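Putative dehydratase (Mesorhizobium loti, PDB 2POZ) is of unknown function but belongs to the enolase superfamily, alongside mandelate racemase and muconate lactonizing enzyme, and is probably a lyase. Local coordinates at residues A[186-190]-A[221-227]; A[215-220]-A[245-251]; A[239-243]-A[268-274]. All coordinates share one frame; numbering follows the deposited sequence.

In the fold
Following the chain from the N terminus, contact 1 closes the loop from helix 179-196 through strand 201-205 to the end region of helix 212-222. Before it closes, contact 2 has opened at 215-220 on that same helix, so the two cross; their centres are 12 Å apart and Phe218 packs on Val189. Contact 2 returns at 245-251, after contact 3 has opened at 239-243 on helix 239-248, and these two cross as well, meeting where Ser246 packs on Ala273. Contacts 1 and 3 stand in series. Together they join four successive outer helices of the alpha/beta barrel, each closure spanning one strand of its parallel sheet.

Contact 1: residues A[186-190]-A[221-227]; sequences YRRVK and KIGELDI
Tyr186 presents one face of its ring to the aliphatic chain of Lys221, and the two side chains cross at about a right angle. Lys221 CE lies 3.7 Å from the centroid of the Tyr186 ring and 19° off the normal, a CH-pi contact shifted toward the rim. A bend at the last torsion of Lys221 then brings NZ over the same face, 4.5 Å from the Tyr186 centroid and only 7° off the normal, which is cation-pi geometry. The ring reaches this position because Tyr186 CG is anti to the backbone N (chi1 168°), directing the phenol across to 221-227.

The rest of the ring is met from other directions. Ile222 CG2 sits at the edge, near the ring plane, 3.9 Å from Tyr186 CD1, while Leu225 CD1 approaches obliquely on the CE1 side. That methyl is shared: Leu225 CD1 is 3.6 Å from Val189 CG1 and 3.7 Å from Lys190 N, so it rests against the helix backbone as well as its side chains. Val189 CG1 is further touched by Ile227 CD1 at 4.1 Å.

No hydrogen bond crosses between the segments. Elsewhere the polar ends of 186-190 find partners: Arg187 pairs with Glu183 and Lys190 with Asp194. On the other segment, the Leu225 and Asp226 carbonyls accept bonds from Arg193, which lies farther along helix 179-196. Cohesion between these neighbouring outer helices of the enolase-superfamily (beta/alpha) barrel, 179-196 and 212-222, is therefore largely apolar, and the lysine charge, placed over the pi face, probably gains some electrostatic stabilisation from the phenol.

Contact 2: residues A[215-220]-A[245-251]; sequences TIRFCR and ISEQIPL
Arg220 reaches across to Gln248 and Pro250 with a chain that is extended from CG to NE. Its CB sets CG beside the backbone N (chi1 -75°), and Arg220 CG passes 4.1 Å from Pro250 CD. Next, Arg220 CD comes to 4.1 Å from Gln248 O, and the same carbonyl oxygen then takes two weak hydrogen bonds, from Arg220 NE and Arg220 NH2, each 2.9 Å from Gln248 O and bent to 126°. At the tip, Arg220 NH2 also gives Gln248 OE1 a weak bond of 2.7 Å, the oxygen lying at the guanidinium edge although the amide plane is turned 70° from it. One guanidinium face is covered by Ile216 CG2, 3.5 Å above its plane.

Alongside these bonds Ile216 CD1 meets Gln248 CB at 3.7 Å, and Cys219 CB touches both Ile249 CG2 and Leu251 CD1. Gln248 and Pro250 also touch neighbouring subunits.

The contact thus joins the next pair of outer barrel helices, 212-222 and 239-248, and includes the turn that leads into strand 253-255, where Ile245 packs on Ile253. On the flank toward helix 179-196, Phe218 packs on Ala185 and Val189.

Contact 3: residues A[239-243]-A[268-274]; sequences NGALK and IFELQAC
Leu271 overlaps Asn239 and Leu242 with a single methyl, CD1, crossing both side chains at about a right angle. Leu271 CD1 is 3.5 Å from Asn239 CB and 3.8 Å from Leu242 CD2, and it also lies against the Asn239 carbonyl oxygen. Beside it, Ile268 CD1 comes to 3.5 Å from Asn239 OD1, an apolar methyl against an amide oxygen and no hydrogen bond.

Leu242 carries the inner part of the interface. A chi1 of 180° swings its branch away from the backbone N, and its CD2 methyl reaches in among Ile268, Leu271 and Cys274, whose SG lies 3.8 Å from Leu242 CD2. Farther along the helix the backbones draw together, the Lys243 and Ala273 CA atoms being 5.3 Å apart, with the small Ala273 at this point: its CB is 3.9 Å from Lys243 CA.

Lys243 supplies the polar link. Its extended chain bends at the last torsion and brings NZ to 3.2 Å from Leu271 O, a hydrogen bond with a C=O...N angle of 171°, so the ammonium meets the carbonyl almost head-on. That carbonyl lies in the type I beta turn from Phe269 to Gln272, at whose last residue phi turns positive (49°).

Asn239 and Gln272 pack on neighbouring subunits of the octamer. Within the barrel, the site places the first turn of outer helix 239-248 against the exit of the next one, 261-269, and strand 253-255 lies behind it, with Val255 touched by Leu242, Ile268 and Cys274.

Contact 1: residues A[186-190]-A[221-227]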
ATOM      1  N   TYR A 186     -20.083  27.993  13.673  1.00 12.53           N
ATOM      2  CA  TYR A 186     -20.983  26.973  14.181  1.00 12.09           C
ATOM      3  C   TYR A 186     -22.383  27.534  14.454  1.00 11.79           C
ATOM      4  O   TYR A 186     -23.390  26.888  14.144  1.00 10.80           O
ATOM      5  CB  TYR A 186     -20.422  26.367  15.469  1.00 11.21           C
ATOM      6  CG  TYR A 186     -21.436  25.519  16.201  1.00 13.08           C
ATOM      7  CD1 TYR A 186     -21.784  24.253  15.735  1.00 11.56           C
ATOM      8  CD2 TYR A 186     -22.089  26.012  17.335  1.00 13.59           C
ATOM      9  CE1 TYR A 186     -22.765  23.493  16.381  1.00 17.30           C
ATOM     10  CE2 TYR A 186     -23.069  25.267  17.986  1.00 16.70           C
ATOM     11  CZ  TYR A 186     -23.402  24.013  17.507  1.00 18.77           C
ATOM     12  OH  TYR A 186     -24.365  23.280  18.160  1.00 23.86           O
ATOM     13  N   ARG A 187     -22.441  28.732  15.034  1.00 11.99           N
ATOM     14  CA  ARG A 187     -23.717  29.365  15.348  1.00 14.10           C
ATOM     15  C   ARG A 187     -24.486  29.694  14.077  1.00 14.08           C
ATOM     16  O   ARG A 187     -25.714  29.649  14.063  1.00 14.42           O
ATOM     17  CB  ARG A 187     -23.501  30.641  16.175  1.00 16.01           C
ATOM     18  CG  ARG A 187     -22.913  30.376  17.558  1.00 21.80           C
ATOM     19  CD  ARG A 187     -23.857  29.537  18.409  1.00 27.74           C
ATOM     20  NE  ARG A 187     -23.205  29.021  19.614  1.00 34.21           N
ATOM     21  CZ  ARG A 187     -23.789  28.227  20.508  1.00 36.31           C
ATOM     22  NH1 ARG A 187     -25.051  27.849  20.345  1.00 35.35           N
ATOM     23  NH2 ARG A 187     -23.104  27.799  21.560  1.00 39.31           N
ATOM     24  N   ARG A 188     -23.765  30.026  13.008  1.00 12.91           N
ATOM     25  CA  ARG A 188     -24.413  30.333  11.741  1.00 13.35           C
ATOM     26  C   ARG A 188     -25.109  29.082  11.207  1.00 14.17           C
ATOM     27  O   ARG A 188     -26.246  29.146  10.733  1.00 14.92           O
ATOM     28  CB  ARG A 188     -23.391  30.823  10.710  1.00 12.89           C
ATOM     29  CG  ARG A 188     -22.855  32.229  10.934  1.00 13.56           C
ATOM     30  CD  ARG A 188     -21.725  32.503   9.947  1.00 16.12           C
ATOM     31  NE  ARG A 188     -21.272  33.891   9.956  1.00 13.91           N
ATOM     32  CZ  ARG A 188     -20.096  34.290   9.481  1.00 17.37           C
ATOM     33  NH1 ARG A 188     -19.257  33.395   8.970  1.00 14.23           N
ATOM     34  NH2 ARG A 188     -19.763  35.581   9.496  1.00 14.14           N
ATOM     35  N   VAL A 189     -24.423  27.941  11.277  1.00 12.96           N
ATOM     36  CA  VAL A 189     -25.006  26.692  10.798  1.00 12.89           C
ATOM     37  C   VAL A 189     -26.223  26.331  11.658  1.00 11.97           C
ATOM     38  O   VAL A 189     -27.270  25.933  11.139  1.00 12.50           O
ATOM     39  CB  VAL A 189     -23.968  25.529  10.834  1.00 14.21           C
ATOM     40  CG1 VAL A 189     -24.602  24.243  10.326  1.00 12.43           C
ATOM     41  CG2 VAL A 189     -22.763  25.881   9.966  1.00 14.68           C
ATOM     42  N   LYS A 190     -26.088  26.490  12.969  1.00 13.01           N
ATOM     43  CA  LYS A 190     -27.178  26.187  13.888  1.00 14.53           C
ATOM     44  C   LYS A 190     -28.368  27.118  13.673  1.00 14.75           C
ATOM     45  O   LYS A 190     -29.513  26.688  13.765  1.00 14.66           O
ATOM     46  CB  LYS A 190     -26.696  26.282  15.340  1.00 16.90           C
ATOM     47  CG  LYS A 190     -27.778  25.941  16.372  1.00 20.32           C
ATOM     48  CD  LYS A 190     -27.202  25.890  17.781  1.00 22.51           C
ATOM     49  CE  LYS A 190     -28.228  25.386  18.788  1.00 24.77           C
ATOM     50  NZ  LYS A 190     -29.362  26.341  18.953  1.00 26.02           N
ATOM     51  N   LYS A 221     -18.479  18.922  15.065  1.00 16.65           N
ATOM     52  CA  LYS A 221     -19.342  19.788  15.854  1.00 17.87           C
ATOM     53  C   LYS A 221     -20.704  19.985  15.206  1.00 18.17           C
ATOM     54  O   LYS A 221     -21.718  19.957  15.900  1.00 19.79           O
ATOM     55  CB  LYS A 221     -18.677  21.147  16.080  1.00 18.89           C
ATOM     56  CG  LYS A 221     -19.348  22.008  17.148  1.00 21.89           C
ATOM     57  CD  LYS A 221     -18.497  23.233  17.468  1.00 22.45           C
ATOM     58  CE  LYS A 221     -19.149  24.115  18.532  1.00 25.01           C
ATOM     59  NZ  LYS A 221     -19.376  23.384  19.819  1.00 23.02           N
ATOM     60  N   ILE A 222     -20.743  20.162  13.885  1.00 14.78           N
ATOM     61  CA  ILE A 222     -22.022  20.381  13.213  1.00 16.88           C
ATOM     62  C   ILE A 222     -22.762  19.100  12.834  1.00 18.23           C
ATOM     63  O   ILE A 222     -23.903  19.155  12.375  1.00 17.27           O
ATOM     64  CB  ILE A 222     -21.871  21.242  11.926  1.00 16.42           C
ATOM     65  CG1 ILE A 222     -21.006  20.513  10.888  1.00 17.75           C
ATOM     66  CG2 ILE A 222     -21.274  22.595  12.285  1.00 13.98           C
ATOM     67  CD1 ILE A 222     -20.991  21.182   9.503  1.00 15.15           C
ATOM     68  N   GLY A 223     -22.116  17.954  13.033  1.00 19.26           N
ATOM     69  CA  GLY A 223     -22.733  16.684  12.690  1.00 21.45           C
ATOM     70  C   GLY A 223     -24.105  16.463  13.303  1.00 22.53           C
ATOM     71  O   GLY A 223     -24.959  15.802  12.715  1.00 22.46           O
ATOM     72  N   GLU A 224     -24.314  17.033  14.484  1.00 23.01           N
ATOM     73  CA  GLU A 224     -25.574  16.902  15.204  1.00 25.74           C
ATOM     74  C   GLU A 224     -26.673  17.788  14.615  1.00 24.24           C
ATOM     75  O   GLU A 224     -27.833  17.697  15.012  1.00 23.01           O
ATOM     76  CB  GLU A 224     -25.357  17.253  16.681  1.00 30.33           C
ATOM     77  CG  GLU A 224     -24.346  16.347  17.414  1.00 37.51           C
ATOM     78  CD  GLU A 224     -22.951  16.341  16.780  1.00 41.15           C
ATOM     79  OE1 GLU A 224     -22.407  17.433  16.492  1.00 43.70           O
ATOM     80  OE2 GLU A 224     -22.392  15.241  16.576  1.00 44.10           O
ATOM     81  N   LEU A 225     -26.309  18.643  13.665  1.00 21.28           N
ATOM     82  CA  LEU A 225     -27.290  19.524  13.039  1.00 21.26           C
ATOM     83  C   LEU A 225     -27.917  18.905  11.785  1.00 20.61           C
ATOM     84  O   LEU A 225     -28.668  19.566  11.070  1.00 21.20           O
ATOM     85  CB  LEU A 225     -26.642  20.874  12.713  1.00 18.65           C
ATOM     86  CG  LEU A 225     -26.137  21.595  13.971  1.00 18.66           C
ATOM     87  CD1 LEU A 225     -25.425  22.880  13.603  1.00 18.87           C
ATOM     88  CD2 LEU A 225     -27.317  21.879  14.896  1.00 18.33           C
ATOM     89  N   ASP A 226     -27.600  17.633  11.535  1.00 19.64           N
ATOM     90  CA  ASP A 226     -28.126  16.878  10.392  1.00 19.56           C
ATOM     91  C   ASP A 226     -27.777  17.512   9.050  1.00 17.77           C
ATOM     92  O   ASP A 226     -28.620  18.104   8.379  1.00 19.41           O
ATOM     93  CB  ASP A 226     -29.649  16.712  10.527  1.00 21.21           C
ATOM     94  CG  ASP A 226     -30.237  15.790   9.464  1.00 25.98           C
ATOM     95  OD1 ASP A 226     -29.604  14.760   9.143  1.00 27.23           O
ATOM     96  OD2 ASP A 226     -31.342  16.086   8.958  1.00 29.34           O
ATOM     97  N   ILE A 227     -26.518  17.357   8.663  1.00 18.06           N
ATOM     98  CA  ILE A 227     -26.007  17.919   7.420  1.00 16.62           C
ATOM     99  C   ILE A 227     -26.026  16.896   6.283  1.00 17.97           C
ATOM    100  O   ILE A 227     -25.522  15.786   6.429  1.00 16.85           O
ATOM    101  CB  ILE A 227     -24.556  18.432   7.629  1.00 14.84           C
ATOM    102  CG1 ILE A 227     -24.502  19.385   8.832  1.00 16.17           C
ATOM    103  CG2 ILE A 227     -24.042  19.101   6.369  1.00 14.59           C
ATOM    104  CD1 ILE A 227     -25.432  20.582   8.735  1.00 16.71           C
TER

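Contact 2: residues A[215-220]-A[245-251]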
ATOM      1  N   THR A 215     -10.658  21.496  10.639  1.00  9.93           N
ATOM      2  CA  THR A 215     -11.775  21.183   9.757  1.00  9.78           C
ATOM      3  C   THR A 215     -12.521  19.960  10.292  1.00 10.91           C
ATOM      4  O   THR A 215     -13.750  19.934  10.332  1.00 10.38           O
ATOM      5  CB  THR A 215     -11.300  20.911   8.319  1.00  9.88           C
ATOM      6  OG1 THR A 215     -10.843  22.137   7.733  1.00  8.77           O
ATOM      7  CG2 THR A 215     -12.435  20.337   7.483  1.00  9.61           C
ATOM      8  N   ILE A 216     -11.768  18.949  10.704  1.00 11.95           N
ATOM      9  CA  ILE A 216     -12.363  17.739  11.256  1.00 12.62           C
ATOM     10  C   ILE A 216     -13.154  18.135  12.505  1.00 12.48           C
ATOM     11  O   ILE A 216     -14.303  17.738  12.679  1.00 12.02           O
ATOM     12  CB  ILE A 216     -11.268  16.720  11.633  1.00 14.53           C
ATOM     13  CG1 ILE A 216     -10.643  16.140  10.362  1.00 15.69           C
ATOM     14  CG2 ILE A 216     -11.853  15.606  12.501  1.00 15.06           C
ATOM     15  CD1 ILE A 216      -9.434  15.272  10.621  1.00 18.27           C
ATOM     16  N   ARG A 217     -12.535  18.942  13.359  1.00 12.21           N
ATOM     17  CA  ARG A 217     -13.192  19.397  14.576  1.00 15.49           C
ATOM     18  C   ARG A 217     -14.523  20.084  14.258  1.00 13.25           C
ATOM     19  O   ARG A 217     -15.538  19.789  14.881  1.00 11.88           O
ATOM     20  CB  ARG A 217     -12.275  20.354  15.338  1.00 18.26           C
ATOM     21  CG  ARG A 217     -12.918  21.028  16.548  1.00 25.06           C
ATOM     22  CD  ARG A 217     -11.877  21.817  17.322  1.00 28.30           C
ATOM     23  NE  ARG A 217     -11.147  20.967  18.259  1.00 35.65           N
ATOM     24  CZ  ARG A 217      -9.842  21.045  18.503  1.00 34.16           C
ATOM     25  NH1 ARG A 217      -9.084  21.937  17.875  1.00 33.79           N
ATOM     26  NH2 ARG A 217      -9.296  20.229  19.393  1.00 33.06           N
ATOM     27  N   PHE A 218     -14.519  20.985  13.279  1.00 13.31           N
ATOM     28  CA  PHE A 218     -15.736  21.706  12.900  1.00 11.97           C
ATOM     29  C   PHE A 218     -16.830  20.790  12.337  1.00 13.22           C
ATOM     30  O   PHE A 218     -18.001  20.942  12.676  1.00 13.40           O
ATOM     31  CB  PHE A 218     -15.408  22.801  11.877  1.00 12.56           C
ATOM     32  CG  PHE A 218     -16.593  23.647  11.487  1.00 11.63           C
ATOM     33  CD1 PHE A 218     -17.140  24.561  12.384  1.00 13.16           C
ATOM     34  CD2 PHE A 218     -17.164  23.530  10.226  1.00 11.17           C
ATOM     35  CE1 PHE A 218     -18.242  25.348  12.022  1.00 13.40           C
ATOM     36  CE2 PHE A 218     -18.267  24.313   9.857  1.00 10.44           C
ATOM     37  CZ  PHE A 218     -18.803  25.220  10.754  1.00 12.11           C
ATOM     38  N   CYS A 219     -16.452  19.841  11.485  1.00 11.50           N
ATOM     39  CA  CYS A 219     -17.429  18.928  10.899  1.00 11.85           C
ATOM     40  C   CYS A 219     -18.072  18.040  11.964  1.00 13.72           C
ATOM     41  O   CYS A 219     -19.255  17.709  11.886  1.00 13.88           O
ATOM     42  CB  CYS A 219     -16.766  18.070   9.818  1.00 10.17           C
ATOM     43  SG  CYS A 219     -16.278  19.031   8.347  1.00 17.19           S
ATOM     44  N   ARG A 220     -17.290  17.646  12.956  1.00 14.08           N
ATOM     45  CA  ARG A 220     -17.835  16.820  14.022  1.00 17.92           C
ATOM     46  C   ARG A 220     -18.807  17.651  14.857  1.00 16.86           C
ATOM     47  O   ARG A 220     -19.840  17.155  15.293  1.00 19.77           O
ATOM     48  CB  ARG A 220     -16.709  16.277  14.905  1.00 15.43           C
ATOM     49  CG  ARG A 220     -15.928  15.138  14.252  1.00 17.29           C
ATOM     50  CD  ARG A 220     -14.755  14.692  15.119  1.00 19.23           C
ATOM     51  NE  ARG A 220     -14.095  13.520  14.553  1.00 17.80           N
ATOM     52  CZ  ARG A 220     -12.845  13.165  14.824  1.00 19.80           C
ATOM     53  NH1 ARG A 220     -12.117  13.897  15.657  1.00 19.63           N
ATOM     54  NH2 ARG A 220     -12.318  12.087  14.250  1.00 18.38           N
ATOM     55  N   ILE A 245      -9.676  13.373   6.016  1.00 14.28           N
ATOM     56  CA  ILE A 245     -10.893  13.989   6.508  1.00 15.18           C
ATOM     57  C   ILE A 245     -12.085  13.043   6.360  1.00 13.96           C
ATOM     58  O   ILE A 245     -12.858  12.883   7.294  1.00 14.87           O
ATOM     59  CB  ILE A 245     -11.164  15.328   5.774  1.00 16.99           C
ATOM     60  CG1 ILE A 245     -10.110  16.362   6.200  1.00 15.78           C
ATOM     61  CG2 ILE A 245     -12.575  15.832   6.085  1.00 13.84           C
ATOM     62  CD1 ILE A 245     -10.076  17.610   5.326  1.00 16.03           C
ATOM     63  N   SER A 246     -12.226  12.401   5.203  1.00 14.03           N
ATOM     64  CA  SER A 246     -13.343  11.484   4.991  1.00 16.11           C
ATOM     65  C   SER A 246     -13.381  10.347   6.017  1.00 17.75           C
ATOM     66  O   SER A 246     -14.455   9.877   6.393  1.00 20.32           O
ATOM     67  CB  SER A 246     -13.296  10.888   3.579  1.00 15.43           C
ATOM     68  OG  SER A 246     -12.187  10.020   3.409  1.00 22.66           O
ATOM     69  N   GLU A 247     -12.213   9.916   6.476  1.00 17.93           N
ATOM     70  CA  GLU A 247     -12.126   8.832   7.454  1.00 19.01           C
ATOM     71  C   GLU A 247     -12.344   9.317   8.883  1.00 18.31           C
ATOM     72  O   GLU A 247     -12.551   8.514   9.793  1.00 18.32           O
ATOM     73  CB  GLU A 247     -10.748   8.163   7.380  1.00 18.70           C
ATOM     74  CG  GLU A 247     -10.319   7.728   5.992  1.00 24.32           C
ATOM     75  CD  GLU A 247      -8.912   7.140   5.968  1.00 27.89           C
ATOM     76  OE1 GLU A 247      -7.984   7.774   6.523  1.00 29.02           O
ATOM     77  OE2 GLU A 247      -8.732   6.046   5.389  1.00 30.56           O
ATOM     78  N   GLN A 248     -12.306  10.628   9.084  1.00 19.18           N
ATOM     79  CA  GLN A 248     -12.436  11.180  10.427  1.00 18.47           C
ATOM     80  C   GLN A 248     -13.721  11.928  10.752  1.00 17.76           C
ATOM     81  O   GLN A 248     -13.949  12.271  11.907  1.00 18.59           O
ATOM     82  CB  GLN A 248     -11.241  12.095  10.713  1.00 19.38           C
ATOM     83  CG  GLN A 248      -9.901  11.381  10.802  1.00 21.47           C
ATOM     84  CD  GLN A 248      -9.808  10.477  12.019  1.00 27.27           C
ATOM     85  OE1 GLN A 248     -10.248  10.846  13.109  1.00 27.76           O
ATOM     86  NE2 GLN A 248      -9.224   9.291  11.844  1.00 26.43           N
ATOM     87  N   ILE A 249     -14.553  12.202   9.755  1.00 15.35           N
ATOM     88  CA  ILE A 249     -15.793  12.923  10.027  1.00 15.43           C
ATOM     89  C   ILE A 249     -17.014  12.082   9.707  1.00 15.61           C
ATOM     90  O   ILE A 249     -16.949  11.162   8.896  1.00 15.10           O
ATOM     91  CB  ILE A 249     -15.878  14.252   9.235  1.00 13.86           C
ATOM     92  CG1 ILE A 249     -16.050  13.971   7.743  1.00 12.71           C
ATOM     93  CG2 ILE A 249     -14.629  15.085   9.496  1.00 11.69           C
ATOM     94  CD1 ILE A 249     -16.307  15.232   6.909  1.00 10.93           C
ATOM     95  N   PRO A 250     -18.156  12.397  10.338  1.00 17.64           N
ATOM     96  CA  PRO A 250     -19.395  11.651  10.112  1.00 19.03           C
ATOM     97  C   PRO A 250     -20.272  12.195   8.979  1.00 19.45           C
ATOM     98  O   PRO A 250     -21.396  11.734   8.788  1.00 21.90           O
ATOM     99  CB  PRO A 250     -20.085  11.752  11.465  1.00 21.00           C
ATOM    100  CG  PRO A 250     -19.776  13.175  11.857  1.00 20.55           C
ATOM    101  CD  PRO A 250     -18.306  13.339  11.465  1.00 19.13           C
ATOM    102  N   LEU A 251     -19.760  13.161   8.225  1.00 17.58           N
ATOM    103  CA  LEU A 251     -20.538  13.759   7.144  1.00 17.99           C
ATOM    104  C   LEU A 251     -20.092  13.314   5.756  1.00 15.35           C
ATOM    105  O   LEU A 251     -18.911  13.109   5.521  1.00 14.04           O
ATOM    106  CB  LEU A 251     -20.421  15.284   7.204  1.00 18.32           C
ATOM    107  CG  LEU A 251     -20.480  15.930   8.584  1.00 20.82           C
ATOM    108  CD1 LEU A 251     -20.192  17.423   8.464  1.00 20.97           C
ATOM    109  CD2 LEU A 251     -21.844  15.684   9.189  1.00 20.21           C
TER

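Contact 3: residues A[239-243]-A[268-274]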
ATOM      1  N   ASN A 239      -5.366  16.188  -1.967  1.00 13.43           N
ATOM      2  CA  ASN A 239      -6.213  14.998  -1.911  1.00 13.59           C
ATOM      3  C   ASN A 239      -5.872  14.064  -0.751  1.00 14.22           C
ATOM      4  O   ASN A 239      -6.646  13.166  -0.422  1.00 12.58           O
ATOM      5  CB  ASN A 239      -6.145  14.231  -3.229  1.00 15.31           C
ATOM      6  CG  ASN A 239      -6.818  14.975  -4.357  1.00 18.30           C
ATOM      7  OD1 ASN A 239      -7.849  15.616  -4.151  1.00 20.47           O
ATOM      8  ND2 ASN A 239      -6.249  14.894  -5.554  1.00 15.19           N
ATOM      9  N   GLY A 240      -4.707  14.266  -0.147  1.00 14.30           N
ATOM     10  CA  GLY A 240      -4.325  13.446   0.988  1.00 15.35           C
ATOM     11  C   GLY A 240      -5.177  13.883   2.168  1.00 15.60           C
ATOM     12  O   GLY A 240      -5.701  13.057   2.919  1.00 13.48           O
ATOM     13  N   ALA A 241      -5.314  15.196   2.336  1.00 14.93           N
ATOM     14  CA  ALA A 241      -6.129  15.727   3.417  1.00 13.81           C
ATOM     15  C   ALA A 241      -7.576  15.285   3.189  1.00 14.15           C
ATOM     16  O   ALA A 241      -8.280  14.945   4.138  1.00 13.26           O
ATOM     17  CB  ALA A 241      -6.038  17.250   3.454  1.00 13.44           C
ATOM     18  N   LEU A 242      -8.015  15.284   1.930  1.00 13.49           N
ATOM     19  CA  LEU A 242      -9.382  14.876   1.608  1.00 15.03           C
ATOM     20  C   LEU A 242      -9.686  13.465   2.109  1.00 15.70           C
ATOM     21  O   LEU A 242     -10.745  13.227   2.696  1.00 14.60           O
ATOM     22  CB  LEU A 242      -9.630  14.945   0.097  1.00 14.28           C
ATOM     23  CG  LEU A 242     -11.021  14.534  -0.405  1.00 15.31           C
ATOM     24  CD1 LEU A 242     -12.101  15.375   0.270  1.00 15.44           C
ATOM     25  CD2 LEU A 242     -11.090  14.721  -1.918  1.00 14.46           C
ATOM     26  N   LYS A 243      -8.769  12.525   1.888  1.00 16.21           N
ATOM     27  CA  LYS A 243      -9.013  11.161   2.345  1.00 17.08           C
ATOM     28  C   LYS A 243      -8.996  11.063   3.867  1.00 15.94           C
ATOM     29  O   LYS A 243      -9.848  10.406   4.459  1.00 18.06           O
ATOM     30  CB  LYS A 243      -7.995  10.177   1.758  1.00 21.34           C
ATOM     31  CG  LYS A 243      -8.285   8.741   2.204  1.00 24.04           C
ATOM     32  CD  LYS A 243      -7.845   7.701   1.196  1.00 31.31           C
ATOM     33  CE  LYS A 243      -8.374   6.323   1.587  1.00 30.77           C
ATOM     34  NZ  LYS A 243      -9.870   6.314   1.717  1.00 32.82           N
ATOM     35  N   ILE A 268      -9.775  11.789  -7.836  1.00 14.12           N
ATOM     36  CA  ILE A 268     -10.810  11.774  -6.812  1.00 12.09           C
ATOM     37  C   ILE A 268     -11.393  10.365  -6.654  1.00 13.12           C
ATOM     38  O   ILE A 268     -11.517   9.851  -5.543  1.00 11.79           O
ATOM     39  CB  ILE A 268     -11.963  12.737  -7.163  1.00 12.29           C
ATOM     40  CG1 ILE A 268     -11.441  14.179  -7.248  1.00 13.20           C
ATOM     41  CG2 ILE A 268     -13.087  12.613  -6.124  1.00 10.51           C
ATOM     42  CD1 ILE A 268     -10.721  14.663  -5.999  1.00 13.82           C
ATOM     43  N   PHE A 269     -11.752   9.748  -7.775  1.00 11.00           N
ATOM     44  CA  PHE A 269     -12.334   8.414  -7.760  1.00 13.09           C
ATOM     45  C   PHE A 269     -11.477   7.416  -7.000  1.00 13.55           C
ATOM     46  O   PHE A 269     -11.971   6.691  -6.136  1.00 13.10           O
ATOM     47  CB  PHE A 269     -12.550   7.925  -9.194  1.00 11.64           C
ATOM     48  CG  PHE A 269     -13.530   8.754  -9.969  1.00 11.80           C
ATOM     49  CD1 PHE A 269     -13.443   8.846 -11.353  1.00  9.98           C
ATOM     50  CD2 PHE A 269     -14.549   9.440  -9.314  1.00 10.44           C
ATOM     51  CE1 PHE A 269     -14.357   9.614 -12.073  1.00 12.12           C
ATOM     52  CE2 PHE A 269     -15.466  10.207 -10.028  1.00 12.62           C
ATOM     53  CZ  PHE A 269     -15.369  10.293 -11.410  1.00 12.31           C
ATOM     54  N   GLU A 270     -10.189   7.398  -7.312  1.00 13.69           N
ATOM     55  CA  GLU A 270      -9.276   6.465  -6.674  1.00 16.30           C
ATOM     56  C   GLU A 270      -9.122   6.655  -5.170  1.00 16.10           C
ATOM     57  O   GLU A 270      -8.634   5.764  -4.486  1.00 15.85           O
ATOM     58  CB  GLU A 270      -7.913   6.519  -7.358  1.00 17.48           C
ATOM     59  CG  GLU A 270      -7.991   6.161  -8.840  1.00 21.14           C
ATOM     60  CD  GLU A 270      -6.635   5.847  -9.450  1.00 23.99           C
ATOM     61  OE1 GLU A 270      -5.662   6.569  -9.148  1.00 22.16           O
ATOM     62  OE2 GLU A 270      -6.553   4.878 -10.243  1.00 26.81           O
ATOM     63  N   LEU A 271      -9.534   7.806  -4.652  1.00 16.60           N
ATOM     64  CA  LEU A 271      -9.443   8.047  -3.217  1.00 18.44           C
ATOM     65  C   LEU A 271     -10.595   7.359  -2.500  1.00 18.71           C
ATOM     66  O   LEU A 271     -10.464   6.957  -1.345  1.00 18.78           O
ATOM     67  CB  LEU A 271      -9.515   9.542  -2.904  1.00 18.26           C
ATOM     68  CG  LEU A 271      -8.431  10.465  -3.452  1.00 21.18           C
ATOM     69  CD1 LEU A 271      -8.797  11.905  -3.107  1.00 22.78           C
ATOM     70  CD2 LEU A 271      -7.082  10.086  -2.868  1.00 18.54           C
ATOM     71  N   GLN A 272     -11.721   7.236  -3.193  1.00 20.27           N
ATOM     72  CA  GLN A 272     -12.915   6.639  -2.611  1.00 22.62           C
ATOM     73  C   GLN A 272     -13.169   7.278  -1.252  1.00 22.41           C
ATOM     74  O   GLN A 272     -13.392   6.596  -0.251  1.00 22.96           O
ATOM     75  CB  GLN A 272     -12.749   5.131  -2.471  1.00 26.06           C
ATOM     76  CG  GLN A 272     -13.577   4.365  -3.482  1.00 30.23           C
ATOM     77  CD  GLN A 272     -13.214   2.900  -3.555  1.00 32.36           C
ATOM     78  OE1 GLN A 272     -13.901   2.120  -4.208  1.00 30.86           O
ATOM     79  NE2 GLN A 272     -12.123   2.517  -2.888  1.00 33.22           N
ATOM     80  N   ALA A 273     -13.127   8.604  -1.237  1.00 21.07           N
ATOM     81  CA  ALA A 273     -13.347   9.374  -0.026  1.00 21.24           C
ATOM     82  C   ALA A 273     -14.623  10.204  -0.146  1.00 21.11           C
ATOM     83  O   ALA A 273     -15.198  10.613   0.860  1.00 22.39           O
ATOM     84  CB  ALA A 273     -12.153  10.283   0.227  1.00 20.61           C
ATOM     85  N   CYS A 274     -15.060  10.435  -1.383  1.00 20.11           N
ATOM     86  CA  CYS A 274     -16.254  11.233  -1.669  1.00 21.00           C
ATOM     87  C   CYS A 274     -17.434  10.370  -2.082  1.00 20.02           C
ATOM     88  O   CYS A 274     -17.263   9.302  -2.664  1.00 21.40           O
ATOM     89  CB  CYS A 274     -15.962  12.227  -2.808  1.00 19.06           C
ATOM     90  SG  CYS A 274     -14.583  13.341  -2.460  1.00 31.70           S
TER